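Local atomic coordinates of short-chain-enoyl-CoA hydratase (Clostridium acetobutylicum, PDB entry 5Z7R), a protein that catalyses the reversible hydration of crotonyl-CoA and also accepts hexenoyl-CoA, but not longer analogues, in butanoate metabolism. Residues A[49-54]-A[194-199]; A[98-103]-A[209-214]; A[147-152]-A[176-181]. One frame throughout, in Å; residues are numbered along the deposited sequence.

Contact 1 of 3, residues A[49-54]-A[194-199]; sequences VLAVIL and EIANKI
Ala51 and Ala196 face each other where the strand holding residues 51-54 packs against the helix of residues 194-199. Both CA-CB bonds point toward the opposing segment, but the methyls do not meet end to end: that of Ala51 points into the flank of that of Ala196, CB to CB 4.4 Å. With nothing bulkier than a methyl on either side, the backbones come close: Ala51 CA and Ala196 CA are only 6.1 Å apart. Ile53 reaches the same helix residue from further along the strand. Its CB is set obliquely to the helix, but CD1 is anti to CA (chi2 177°), and this extended branch carries the terminal methyl to 4.2 Å from Ala196 CB. Ala196 is thus touched by two strand side chains. One turn on, Ile199 points toward the other segment, and its CG2 lies 4.4 Å from Leu50 O, just before the strand. No hydrogen bond crosses the interface, which rests mainly on methyl contacts, with loose approaches to the carbonyls of Leu50 and Ala196.

Val52, between the two residues that touch the helix, turns away and packs on Val17 and Val100. The strand's backbone pairs with Lys13 and Ala15 along one edge and with Pro99 and Ile101 along the other, placing it between strands 14-19 and 100-104. Helix 188-201 lies across one face of this parallel region, a helix-on-sheet layer of the crotonase fold: Ala196 also rests on Ile101, Ile199 on Pro99, and Ile199 packs as well on Phe163 of a second subunit.

Contact 2 of 3, residues A[98-103]-A[209-214]; sequences KPVIAA and LSKQAI
Lys211 reaches from helix 204-217 to the residues leading into strand 100-104 and makes every cross-segment contact found here. The polar part is a weak hydrogen bond from Lys211 NZ to Lys98 O, 3.3 Å long, with a C=O...NZ angle of about 127°. The chain reaches that far because CG is anti to the backbone N (chi1 -175°) and all later torsions stay extended, so the ammonium group stands well out from the helix. Lys98 O is not its main partner. NZ forms a salt bridge with Asp120 OD2 and a further hydrogen bond to Leu96 O, so that one carboxylate and two backbone carbonyls surround a buried ammonium group. The nearby carboxylate would be expected to favour the charged form of the lysine. Asp120 OD2 also accepts a hydrogen bond from Val100 N, tying the lysine's counter-ion directly to the first residue of the strand. The arrangement is a buried salt bridge that joins helix 204-217 to the central sheet of the crotonase fold.

The remaining contacts are loose van der Waals approaches. Val100 CG1 lies 4.0 Å from Lys211 NZ, the two side chains meeting at a slant, and Pro99 CA is 4.3 Å from the same nitrogen. The methylene Lys211 CD passes 4.1 Å from Lys98 O. The CA-CB bond of Lys98 points away from the helix, and its NZ is hydrogen-bonded to Asp46 O.

The strand lies within the parallel part of the mixed sheet, hydrogen-bonded to Val52 and Leu54 of strand 51-56 on one edge and to Ile121 of strand 121-125 on the other. Helix 204-217 is bordered by helix 222-236, on which Leu209 and Ala213 pack, while Phe163 of a second subunit touches Lys211.

Contact 3 of 3, residues A[147-152]-A[176-181]; sequences QRLSRL and IGLVNK
Leu149 and Leu178 both hold CG anti to the backbone N (chi1 -171° and -173°), which brings their CD1 methyls together. Neither CB is aimed straight at the other segment; the reach comes from the ends, where Leu149 CD1 and Leu178 CD1 meet at 4.1 Å with the side chains inclined to one another. Leu152, one turn further on, does point at the loop and adds a looser contact, its CD2 standing 4.8 Å from Leu178 CD1. The nearest CA atoms are those of Leu152 and Leu178, 6.1 Å apart; the carbonyl oxygens Leu152 O and Ile176 O approach to 4.1 Å. Gly177, in a positive-phi conformation just after Ile176 leaves its helix, passes near the backbone carbonyl of Leu152. No hydrogen bond joins the two segments.

Elsewhere on the helix, Arg151 NH2 grips Gln147 twice, bonding to OE1 at 3.0 Å and to the backbone O at 3.2 Å; the latter lies at the guanidinium edge, in its plane, although NH2 sits above the carbonyl plane. Gln147 NE2 and Arg151 NH1 bond to Ala213 O and Gly217 O of a neighbouring subunit, so these residues belong to an interface.

Met117 of helix 111-117 touches Leu149, Leu152 and Leu178 alike. That helix also carries Glu114, the probable nucleophile, about 7 Å from Leu149, side chain to side chain; the probable proton acceptor Glu134 is about 8 Å away, measured likewise. This is consistent with an apolar second layer beside the probable active site of the crotonase fold.

Overall arrangement
Contacts 1 and 2 share one sheet: their strands are neighbours, joined by probable hydrogen bonds from Leu54 N to Ile101 O (2.7 Å) and Ala103 N to Leu54 O (2.8 Å), and their helices, 188-201 and 204-217, follow each other in the chain. Their centres are 10 Å apart. Contact 3 is nested within the loops closed by the other two, with its centre 20 Å from that of contact 1 and 15 Å from that of contact 2. Ile195 CD1 touches Lys181 NZ at 3.5 Å, linking contacts 1 and 3. Contact 3 is beside the probable catalytic glutamates, whereas contacts 1 and 2 lie away from them; all three reach a second subunit.

Contact 1 of 3, residues A[49-54]-A[194-199]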
ATOM      1  N   VAL A  49      -2.150 -14.212 -31.744  1.00 47.17           N
ATOM      2  CA  VAL A  49      -1.556 -12.902 -31.429  1.00 42.55           C
ATOM      3  C   VAL A  49      -0.781 -12.927 -30.118  1.00 39.99           C
ATOM      4  O   VAL A  49      -1.363 -13.139 -29.056  1.00 38.04           O
ATOM      5  CB  VAL A  49      -2.635 -11.834 -31.251  1.00 39.75           C
ATOM      6  CG1 VAL A  49      -1.993 -10.511 -30.874  1.00 41.04           C
ATOM      7  CG2 VAL A  49      -3.465 -11.716 -32.520  1.00 39.28           C
ATOM      8  N   LEU A  50       0.530 -12.727 -30.198  1.00 39.25           N
ATOM      9  CA  LEU A  50       1.397 -12.750 -29.017  1.00 36.17           C
ATOM     10  C   LEU A  50       2.058 -11.396 -28.772  1.00 33.64           C
ATOM     11  O   LEU A  50       2.831 -11.254 -27.839  1.00 34.86           O
ATOM     12  CB  LEU A  50       2.478 -13.797 -29.182  1.00 35.40           C
ATOM     13  CG  LEU A  50       2.011 -15.217 -29.312  1.00 36.15           C
ATOM     14  CD1 LEU A  50       3.206 -16.068 -29.692  1.00 39.20           C
ATOM     15  CD2 LEU A  50       1.393 -15.732 -28.035  1.00 35.87           C
ATOM     16  N   ALA A  51       1.799 -10.413 -29.617  1.00 29.01           N
ATOM     17  CA  ALA A  51       2.213  -9.070 -29.303  1.00 29.55           C
ATOM     18  C   ALA A  51       1.390  -8.082 -30.102  1.00 28.75           C
ATOM     19  O   ALA A  51       0.715  -8.448 -31.067  1.00 34.05           O
ATOM     20  CB  ALA A  51       3.703  -8.881 -29.546  1.00 33.17           C
ATOM     21  N   VAL A  52       1.402  -6.837 -29.666  1.00 25.50           N
ATOM     22  CA  VAL A  52       0.587  -5.813 -30.269  1.00 26.78           C
ATOM     23  C   VAL A  52       1.424  -4.572 -30.485  1.00 28.74           C
ATOM     24  O   VAL A  52       2.265  -4.239 -29.649  1.00 33.26           O
ATOM     25  CB  VAL A  52      -0.610  -5.460 -29.347  1.00 25.52           C
ATOM     26  CG1 VAL A  52      -1.362  -4.240 -29.844  1.00 25.49           C
ATOM     27  CG2 VAL A  52      -1.520  -6.647 -29.199  1.00 23.67           C
ATOM     28  N   ILE A  53       1.186  -3.895 -31.597  1.00 29.35           N
ATOM     29  CA  ILE A  53       1.774  -2.635 -31.876  1.00 30.34           C
ATOM     30  C   ILE A  53       0.636  -1.689 -32.096  1.00 31.13           C
ATOM     31  O   ILE A  53      -0.266  -1.942 -32.867  1.00 34.17           O
ATOM     32  CB  ILE A  53       2.613  -2.666 -33.159  1.00 34.13           C
ATOM     33  CG1 ILE A  53       3.699  -3.740 -33.058  1.00 37.28           C
ATOM     34  CG2 ILE A  53       3.222  -1.294 -33.464  1.00 33.08           C
ATOM     35  CD1 ILE A  53       4.509  -3.857 -34.331  1.00 39.50           C
ATOM     36  N   LEU A  54       0.716  -0.565 -31.434  1.00 32.04           N
ATOM     37  CA  LEU A  54      -0.288   0.417 -31.537  1.00 30.76           C
ATOM     38  C   LEU A  54       0.346   1.536 -32.212  1.00 32.38           C
ATOM     39  O   LEU A  54       1.393   1.999 -31.773  1.00 37.91           O
ATOM     40  CB  LEU A  54      -0.707   0.889 -30.151  1.00 29.67           C
ATOM     41  CG  LEU A  54      -1.724   2.015 -30.099  1.00 29.82           C
ATOM     42  CD1 LEU A  54      -3.010   1.607 -30.814  1.00 29.70           C
ATOM     43  CD2 LEU A  54      -1.977   2.403 -28.637  1.00 31.37           C
ATOM     44  N   GLU A 194      10.653  -5.314 -35.045  1.00 38.21           N
ATOM     45  CA  GLU A 194      11.767  -6.134 -34.588  1.00 40.35           C
ATOM     46  C   GLU A 194      11.709  -6.322 -33.073  1.00 37.16           C
ATOM     47  O   GLU A 194      11.966  -7.427 -32.577  1.00 34.81           O
ATOM     48  CB  GLU A 194      13.130  -5.646 -35.121  1.00 50.08           C
ATOM     49  CG  GLU A 194      13.720  -4.381 -34.522  1.00 56.96           C
ATOM     50  CD  GLU A 194      14.608  -3.584 -35.497  1.00 65.02           C
ATOM     51  OE1 GLU A 194      15.530  -2.872 -35.012  1.00 63.11           O
ATOM     52  OE2 GLU A 194      14.372  -3.633 -36.738  1.00 66.60           O
ATOM     53  N   ILE A 195      11.285  -5.298 -32.329  1.00 34.80           N
ATOM     54  CA  ILE A 195      10.990  -5.529 -30.897  1.00 35.95           C
ATOM     55  C   ILE A 195       9.887  -6.592 -30.750  1.00 32.82           C
ATOM     56  O   ILE A 195      10.073  -7.584 -30.088  1.00 34.93           O
ATOM     57  CB  ILE A 195      10.627  -4.236 -30.152  1.00 37.53           C
ATOM     58  CG1 ILE A 195      11.844  -3.327 -30.094  1.00 38.33           C
ATOM     59  CG2 ILE A 195      10.125  -4.552 -28.734  1.00 38.19           C
ATOM     60  CD1 ILE A 195      11.518  -1.868 -29.857  1.00 40.07           C
ATOM     61  N   ALA A 196       8.766  -6.408 -31.425  1.00 33.81           N
ATOM     62  CA  ALA A 196       7.666  -7.370 -31.352  1.00 34.23           C
ATOM     63  C   ALA A 196       8.114  -8.765 -31.701  1.00 35.47           C
ATOM     64  O   ALA A 196       7.716  -9.742 -31.054  1.00 32.38           O
ATOM     65  CB  ALA A 196       6.554  -6.943 -32.272  1.00 34.32           C
ATOM     66  N   ASN A 197       8.987  -8.853 -32.709  1.00 38.00           N
ATOM     67  CA  ASN A 197       9.411 -10.145 -33.231  1.00 39.00           C
ATOM     68  C   ASN A 197      10.300 -10.902 -32.264  1.00 36.07           C
ATOM     69  O   ASN A 197      10.118 -12.092 -32.079  1.00 32.19           O
ATOM     70  CB  ASN A 197      10.036  -9.995 -34.636  1.00 41.39           C
ATOM     71  CG  ASN A 197       8.992  -9.584 -35.676  1.00 47.97           C
ATOM     72  OD1 ASN A 197       7.884 -10.136 -35.710  1.00 45.09           O
ATOM     73  ND2 ASN A 197       9.322  -8.597 -36.507  1.00 51.95           N
ATOM     74  N   LYS A 198      11.242 -10.208 -31.629  1.00 38.40           N
ATOM     75  CA  LYS A 198      12.010 -10.823 -30.542  1.00 40.55           C
ATOM     76  C   LYS A 198      11.042 -11.304 -29.486  1.00 35.43           C
ATOM     77  O   LYS A 198      11.108 -12.457 -29.081  1.00 34.27           O
ATOM     78  CB  LYS A 198      13.038  -9.872 -29.895  1.00 48.04           C
ATOM     79  CG  LYS A 198      13.850  -9.074 -30.891  1.00 57.49           C
ATOM     80  CD  LYS A 198      15.113  -8.475 -30.300  1.00 66.11           C
ATOM     81  CE  LYS A 198      15.884  -7.620 -31.325  1.00 67.09           C
ATOM     82  NZ  LYS A 198      15.435  -6.188 -31.385  1.00 66.33           N
ATOM     83  N   ILE A 199      10.125 -10.442 -29.045  1.00 33.19           N
ATOM     84  CA  ILE A 199       9.191 -10.873 -27.992  1.00 31.72           C
ATOM     85  C   ILE A 199       8.484 -12.182 -28.367  1.00 32.76           C
ATOM     86  O   ILE A 199       8.356 -13.119 -27.564  1.00 31.45           O
ATOM     87  CB  ILE A 199       8.153  -9.797 -27.679  1.00 30.22           C
ATOM     88  CG1 ILE A 199       8.881  -8.577 -27.061  1.00 28.93           C
ATOM     89  CG2 ILE A 199       7.061 -10.380 -26.783  1.00 29.31           C
ATOM     90  CD1 ILE A 199       8.010  -7.373 -26.744  1.00 26.00           C
TER

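Contact 2 of 3, residues A[98-103]-A[209-214]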
ATOM      1  N   LYS A  98      -0.956  -9.858 -23.656  1.00 31.79           N
ATOM      2  CA  LYS A  98       0.160  -9.786 -24.600  1.00 34.12           C
ATOM      3  C   LYS A  98       0.821  -8.409 -24.468  1.00 31.69           C
ATOM      4  O   LYS A  98       0.149  -7.433 -24.208  1.00 34.12           O
ATOM      5  CB  LYS A  98      -0.263 -10.006 -26.070  1.00 38.18           C
ATOM      6  CG  LYS A  98      -1.698 -10.455 -26.354  1.00 41.53           C
ATOM      7  CD  LYS A  98      -1.971 -11.912 -26.036  1.00 43.40           C
ATOM      8  CE  LYS A  98      -3.377 -12.308 -26.486  1.00 44.38           C
ATOM      9  NZ  LYS A  98      -3.539 -13.782 -26.675  1.00 45.93           N
ATOM     10  N   PRO A  99       2.131  -8.319 -24.696  1.00 28.99           N
ATOM     11  CA  PRO A  99       2.854  -7.066 -24.667  1.00 28.09           C
ATOM     12  C   PRO A  99       2.388  -6.110 -25.724  1.00 31.20           C
ATOM     13  O   PRO A  99       2.119  -6.538 -26.844  1.00 32.73           O
ATOM     14  CB  PRO A  99       4.254  -7.491 -24.997  1.00 28.23           C
ATOM     15  CG  PRO A  99       4.336  -8.869 -24.412  1.00 29.37           C
ATOM     16  CD  PRO A  99       3.047  -9.459 -24.815  1.00 28.89           C
ATOM     17  N   VAL A 100       2.279  -4.823 -25.399  1.00 30.12           N
ATOM     18  CA  VAL A 100       1.901  -3.878 -26.396  1.00 30.15           C
ATOM     19  C   VAL A 100       2.856  -2.702 -26.473  1.00 32.98           C
ATOM     20  O   VAL A 100       3.232  -2.119 -25.463  1.00 28.92           O
ATOM     21  CB  VAL A 100       0.393  -3.495 -26.352  1.00 30.43           C
ATOM     22  CG1 VAL A 100      -0.324  -4.167 -25.202  1.00 30.61           C
ATOM     23  CG2 VAL A 100       0.148  -2.012 -26.445  1.00 30.55           C
ATOM     24  N   ILE A 101       3.244  -2.409 -27.725  1.00 29.96           N
ATOM     25  CA  ILE A 101       4.243  -1.450 -28.070  1.00 28.88           C
ATOM     26  C   ILE A 101       3.509  -0.311 -28.731  1.00 29.44           C
ATOM     27  O   ILE A 101       2.791  -0.526 -29.730  1.00 33.76           O
ATOM     28  CB  ILE A 101       5.262  -2.079 -29.067  1.00 30.22           C
ATOM     29  CG1 ILE A 101       6.009  -3.245 -28.426  1.00 32.38           C
ATOM     30  CG2 ILE A 101       6.305  -1.079 -29.564  1.00 30.99           C
ATOM     31  CD1 ILE A 101       6.362  -4.334 -29.420  1.00 32.50           C
ATOM     32  N   ALA A 102       3.672   0.883 -28.189  1.00 26.15           N
ATOM     33  CA  ALA A 102       3.234   2.088 -28.855  1.00 26.69           C
ATOM     34  C   ALA A 102       4.316   2.602 -29.834  1.00 31.51           C
ATOM     35  O   ALA A 102       5.426   2.999 -29.409  1.00 31.44           O
ATOM     36  CB  ALA A 102       2.934   3.156 -27.853  1.00 24.55           C
ATOM     37  N   ALA A 103       3.999   2.611 -31.129  1.00 30.12           N
ATOM     38  CA  ALA A 103       4.854   3.266 -32.096  1.00 30.65           C
ATOM     39  C   ALA A 103       4.346   4.668 -32.293  1.00 30.25           C
ATOM     40  O   ALA A 103       3.441   4.936 -33.072  1.00 31.35           O
ATOM     41  CB  ALA A 103       4.889   2.500 -33.399  1.00 32.35           C
ATOM     42  N   LEU A 209       3.332 -14.286 -18.042  1.00 26.92           N
ATOM     43  CA  LEU A 209       3.504 -14.306 -16.614  1.00 27.47           C
ATOM     44  C   LEU A 209       4.443 -13.199 -16.132  1.00 25.95           C
ATOM     45  O   LEU A 209       4.174 -12.580 -15.092  1.00 23.98           O
ATOM     46  CB  LEU A 209       3.972 -15.686 -16.125  1.00 29.44           C
ATOM     47  CG  LEU A 209       3.018 -16.880 -16.318  1.00 31.45           C
ATOM     48  CD1 LEU A 209       3.681 -18.202 -15.919  1.00 33.64           C
ATOM     49  CD2 LEU A 209       1.740 -16.714 -15.539  1.00 32.22           C
ATOM     50  N   SER A 210       5.486 -12.899 -16.909  1.00 24.25           N
ATOM     51  CA  SER A 210       6.309 -11.722 -16.646  1.00 24.22           C
ATOM     52  C   SER A 210       5.525 -10.426 -16.699  1.00 24.14           C
ATOM     53  O   SER A 210       5.734  -9.540 -15.864  1.00 23.99           O
ATOM     54  CB  SER A 210       7.513 -11.613 -17.612  1.00 25.20           C
ATOM     55  OG  SER A 210       8.381 -12.721 -17.494  1.00 24.98           O
ATOM     56  N   LYS A 211       4.667 -10.257 -17.696  1.00 24.68           N
ATOM     57  CA  LYS A 211       3.914  -9.010 -17.777  1.00 23.74           C
ATOM     58  C   LYS A 211       3.070  -8.839 -16.508  1.00 23.31           C
ATOM     59  O   LYS A 211       3.010  -7.780 -15.944  1.00 23.45           O
ATOM     60  CB  LYS A 211       2.979  -8.965 -18.985  1.00 23.72           C
ATOM     61  CG  LYS A 211       2.322  -7.603 -19.093  1.00 23.38           C
ATOM     62  CD  LYS A 211       1.528  -7.419 -20.357  1.00 24.27           C
ATOM     63  CE  LYS A 211       0.717  -6.145 -20.219  1.00 23.56           C
ATOM     64  NZ  LYS A 211       0.320  -5.573 -21.500  1.00 24.83           N
ATOM     65  N   GLN A 212       2.456  -9.920 -16.069  1.00 23.82           N
ATOM     66  CA  GLN A 212       1.565  -9.917 -14.921  1.00 25.94           C
ATOM     67  C   GLN A 212       2.367  -9.633 -13.627  1.00 26.35           C
ATOM     68  O   GLN A 212       1.992  -8.778 -12.815  1.00 30.05           O
ATOM     69  CB  GLN A 212       0.816 -11.263 -14.861  1.00 24.62           C
ATOM     70  CG  GLN A 212       0.032 -11.551 -13.604  1.00 24.36           C
ATOM     71  CD  GLN A 212      -1.327 -10.885 -13.591  1.00 24.81           C
ATOM     72  OE1 GLN A 212      -2.281 -11.443 -13.059  1.00 27.39           O
ATOM     73  NE2 GLN A 212      -1.435  -9.720 -14.200  1.00 24.35           N
ATOM     74  N   ALA A 213       3.475 -10.326 -13.443  1.00 24.39           N
ATOM     75  CA  ALA A 213       4.272 -10.088 -12.272  1.00 23.44           C
ATOM     76  C   ALA A 213       4.772  -8.638 -12.208  1.00 22.73           C
ATOM     77  O   ALA A 213       4.810  -8.040 -11.140  1.00 25.71           O
ATOM     78  CB  ALA A 213       5.408 -11.089 -12.205  1.00 23.44           C
ATOM     79  N   ILE A 214       5.113  -8.044 -13.335  1.00 22.27           N
ATOM     80  CA  ILE A 214       5.607  -6.671 -13.336  1.00 22.14           C
ATOM     81  C   ILE A 214       4.477  -5.701 -13.024  1.00 23.68           C
ATOM     82  O   ILE A 214       4.670  -4.741 -12.279  1.00 26.57           O
ATOM     83  CB  ILE A 214       6.260  -6.296 -14.673  1.00 21.11           C
ATOM     84  CG1 ILE A 214       7.507  -7.139 -14.882  1.00 21.84           C
ATOM     85  CG2 ILE A 214       6.611  -4.816 -14.706  1.00 21.72           C
ATOM     86  CD1 ILE A 214       8.069  -7.110 -16.303  1.00 21.88           C
TER

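Contact 3 of 3, residues A[147-152]-A[176-181]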
ATOM      1  N   GLN A 147      -1.641   9.915 -13.168  1.00 21.91           N
ATOM      2  CA  GLN A 147      -1.069   8.783 -12.496  1.00 20.82           C
ATOM      3  C   GLN A 147       0.084   8.130 -13.258  1.00 21.83           C
ATOM      4  O   GLN A 147       1.099   7.726 -12.648  1.00 23.37           O
ATOM      5  CB  GLN A 147      -2.147   7.724 -12.274  1.00 20.24           C
ATOM      6  CG  GLN A 147      -3.259   8.132 -11.336  1.00 20.92           C
ATOM      7  CD  GLN A 147      -2.761   8.915 -10.131  1.00 21.35           C
ATOM      8  OE1 GLN A 147      -1.882   8.452  -9.394  1.00 20.26           O
ATOM      9  NE2 GLN A 147      -3.321  10.115  -9.930  1.00 20.97           N
ATOM     10  N   ARG A 148      -0.082   7.975 -14.568  1.00 19.85           N
ATOM     11  CA  ARG A 148       0.865   7.240 -15.340  1.00 20.50           C
ATOM     12  C   ARG A 148       2.148   8.105 -15.599  1.00 21.10           C
ATOM     13  O   ARG A 148       3.258   7.606 -15.544  1.00 20.75           O
ATOM     14  CB  ARG A 148       0.217   6.685 -16.618  1.00 18.79           C
ATOM     15  CG  ARG A 148      -0.677   5.448 -16.369  1.00 18.50           C
ATOM     16  CD  ARG A 148      -1.010   4.638 -17.617  1.00 18.28           C
ATOM     17  NE  ARG A 148      -1.825   3.472 -17.301  1.00 18.56           N
ATOM     18  CZ  ARG A 148      -3.173   3.466 -17.308  1.00 18.16           C
ATOM     19  NH1 ARG A 148      -3.844   4.545 -17.639  1.00 19.03           N
ATOM     20  NH2 ARG A 148      -3.856   2.393 -16.959  1.00 16.71           N
ATOM     21  N   LEU A 149       2.002   9.391 -15.846  1.00 20.45           N
ATOM     22  CA  LEU A 149       3.161  10.167 -16.238  1.00 21.39           C
ATOM     23  C   LEU A 149       4.204  10.160 -15.087  1.00 21.61           C
ATOM     24  O   LEU A 149       5.348   9.783 -15.282  1.00 19.84           O
ATOM     25  CB  LEU A 149       2.729  11.588 -16.570  1.00 21.28           C
ATOM     26  CG  LEU A 149       3.782  12.483 -17.211  1.00 21.79           C
ATOM     27  CD1 LEU A 149       4.309  11.877 -18.490  1.00 22.23           C
ATOM     28  CD2 LEU A 149       3.194  13.837 -17.506  1.00 21.67           C
ATOM     29  N   SER A 150       3.761  10.519 -13.880  1.00 21.82           N
ATOM     30  CA  SER A 150       4.639  10.602 -12.727  1.00 21.56           C
ATOM     31  C   SER A 150       5.262   9.248 -12.441  1.00 22.10           C
ATOM     32  O   SER A 150       6.444   9.149 -12.085  1.00 24.36           O
ATOM     33  CB  SER A 150       3.858  11.059 -11.541  1.00 20.35           C
ATOM     34  OG  SER A 150       2.772  10.219 -11.395  1.00 20.34           O
ATOM     35  N   ARG A 151       4.498   8.192 -12.647  1.00 21.95           N
ATOM     36  CA  ARG A 151       5.052   6.842 -12.500  1.00 21.63           C
ATOM     37  C   ARG A 151       6.124   6.547 -13.523  1.00 22.23           C
ATOM     38  O   ARG A 151       7.021   5.785 -13.238  1.00 19.82           O
ATOM     39  CB  ARG A 151       3.981   5.746 -12.605  1.00 20.01           C
ATOM     40  CG  ARG A 151       3.184   5.524 -11.336  1.00 19.97           C
ATOM     41  CD  ARG A 151       1.917   4.705 -11.577  1.00 18.50           C
ATOM     42  NE  ARG A 151       1.271   4.352 -10.298  1.00 17.97           N
ATOM     43  CZ  ARG A 151       0.490   5.151  -9.561  1.00 16.95           C
ATOM     44  NH1 ARG A 151      -0.048   4.664  -8.470  1.00 15.94           N
ATOM     45  NH2 ARG A 151       0.183   6.403  -9.936  1.00 17.31           N
ATOM     46  N   LEU A 152       6.008   7.118 -14.721  1.00 24.12           N
ATOM     47  CA  LEU A 152       6.944   6.807 -15.794  1.00 24.68           C
ATOM     48  C   LEU A 152       8.133   7.783 -15.796  1.00 23.42           C
ATOM     49  O   LEU A 152       9.262   7.372 -16.029  1.00 23.70           O
ATOM     50  CB  LEU A 152       6.214   6.778 -17.159  1.00 24.89           C
ATOM     51  CG  LEU A 152       5.792   5.481 -17.887  1.00 25.63           C
ATOM     52  CD1 LEU A 152       5.851   4.145 -17.120  1.00 25.77           C
ATOM     53  CD2 LEU A 152       4.404   5.699 -18.494  1.00 26.01           C
ATOM     54  N   ILE A 176      13.803  11.777 -20.441  1.00 30.38           N
ATOM     55  CA  ILE A 176      13.126  11.539 -19.166  1.00 28.21           C
ATOM     56  C   ILE A 176      12.544  10.150 -19.017  1.00 26.56           C
ATOM     57  O   ILE A 176      11.870   9.871 -18.023  1.00 29.24           O
ATOM     58  CB  ILE A 176      12.057  12.595 -18.893  1.00 28.16           C
ATOM     59  CG1 ILE A 176      10.825  12.398 -19.790  1.00 27.45           C
ATOM     60  CG2 ILE A 176      12.682  13.962 -19.097  1.00 27.17           C
ATOM     61  CD1 ILE A 176       9.875  13.587 -19.755  1.00 27.48           C
ATOM     62  N   GLY A 177      12.821   9.270 -19.981  1.00 23.84           N
ATOM     63  CA  GLY A 177      12.327   7.897 -19.951  1.00 21.85           C
ATOM     64  C   GLY A 177      10.874   7.711 -20.408  1.00 21.01           C
ATOM     65  O   GLY A 177      10.370   6.608 -20.367  1.00 20.08           O
ATOM     66  N   LEU A 178      10.192   8.764 -20.839  1.00 20.09           N
ATOM     67  CA  LEU A 178       8.830   8.607 -21.355  1.00 22.04           C
ATOM     68  C   LEU A 178       8.814   7.576 -22.465  1.00 24.45           C
ATOM     69  O   LEU A 178       7.912   6.707 -22.531  1.00 22.72           O
ATOM     70  CB  LEU A 178       8.297   9.941 -21.877  1.00 22.17           C
ATOM     71  CG  LEU A 178       6.835   9.926 -22.294  1.00 23.45           C
ATOM     72  CD1 LEU A 178       5.953   9.290 -21.234  1.00 23.31           C
ATOM     73  CD2 LEU A 178       6.349  11.344 -22.572  1.00 24.02           C
ATOM     74  N   VAL A 179       9.834   7.673 -23.344  1.00 26.65           N
ATOM     75  CA  VAL A 179      10.086   6.637 -24.350  1.00 26.69           C
ATOM     76  C   VAL A 179      11.416   5.939 -24.138  1.00 27.65           C
ATOM     77  O   VAL A 179      12.309   6.519 -23.529  1.00 26.59           O
ATOM     78  CB  VAL A 179      10.054   7.201 -25.776  1.00 28.77           C
ATOM     79  CG1 VAL A 179       8.642   7.689 -26.076  1.00 29.04           C
ATOM     80  CG2 VAL A 179      11.087   8.323 -25.970  1.00 28.39           C
ATOM     81  N   ASN A 180      11.491   4.698 -24.648  1.00 28.58           N
ATOM     82  CA  ASN A 180      12.670   3.859 -24.679  1.00 30.11           C
ATOM     83  C   ASN A 180      13.604   4.080 -25.883  1.00 33.17           C
ATOM     84  O   ASN A 180      14.761   3.718 -25.828  1.00 30.79           O
ATOM     85  CB  ASN A 180      12.245   2.401 -24.698  1.00 29.07           C
ATOM     86  CG  ASN A 180      11.530   1.979 -23.442  1.00 29.53           C
ATOM     87  OD1 ASN A 180      11.514   2.694 -22.431  1.00 30.70           O
ATOM     88  ND2 ASN A 180      10.940   0.791 -23.490  1.00 29.63           N
ATOM     89  N   LYS A 181      13.093   4.621 -26.984  1.00 38.22           N
ATOM     90  CA  LYS A 181      13.903   4.878 -28.182  1.00 36.05           C
ATOM     91  C   LYS A 181      13.318   5.950 -29.063  1.00 34.05           C
ATOM     92  O   LYS A 181      12.102   6.153 -29.135  1.00 32.53           O
ATOM     93  CB  LYS A 181      13.988   3.652 -29.054  1.00 41.57           C
ATOM     94  CG  LYS A 181      14.748   2.470 -28.509  1.00 48.06           C
ATOM     95  CD  LYS A 181      15.162   1.598 -29.691  1.00 56.38           C
ATOM     96  CE  LYS A 181      15.767   0.278 -29.243  1.00 62.80           C
ATOM     97  NZ  LYS A 181      14.705  -0.685 -28.838  1.00 64.99           N
TER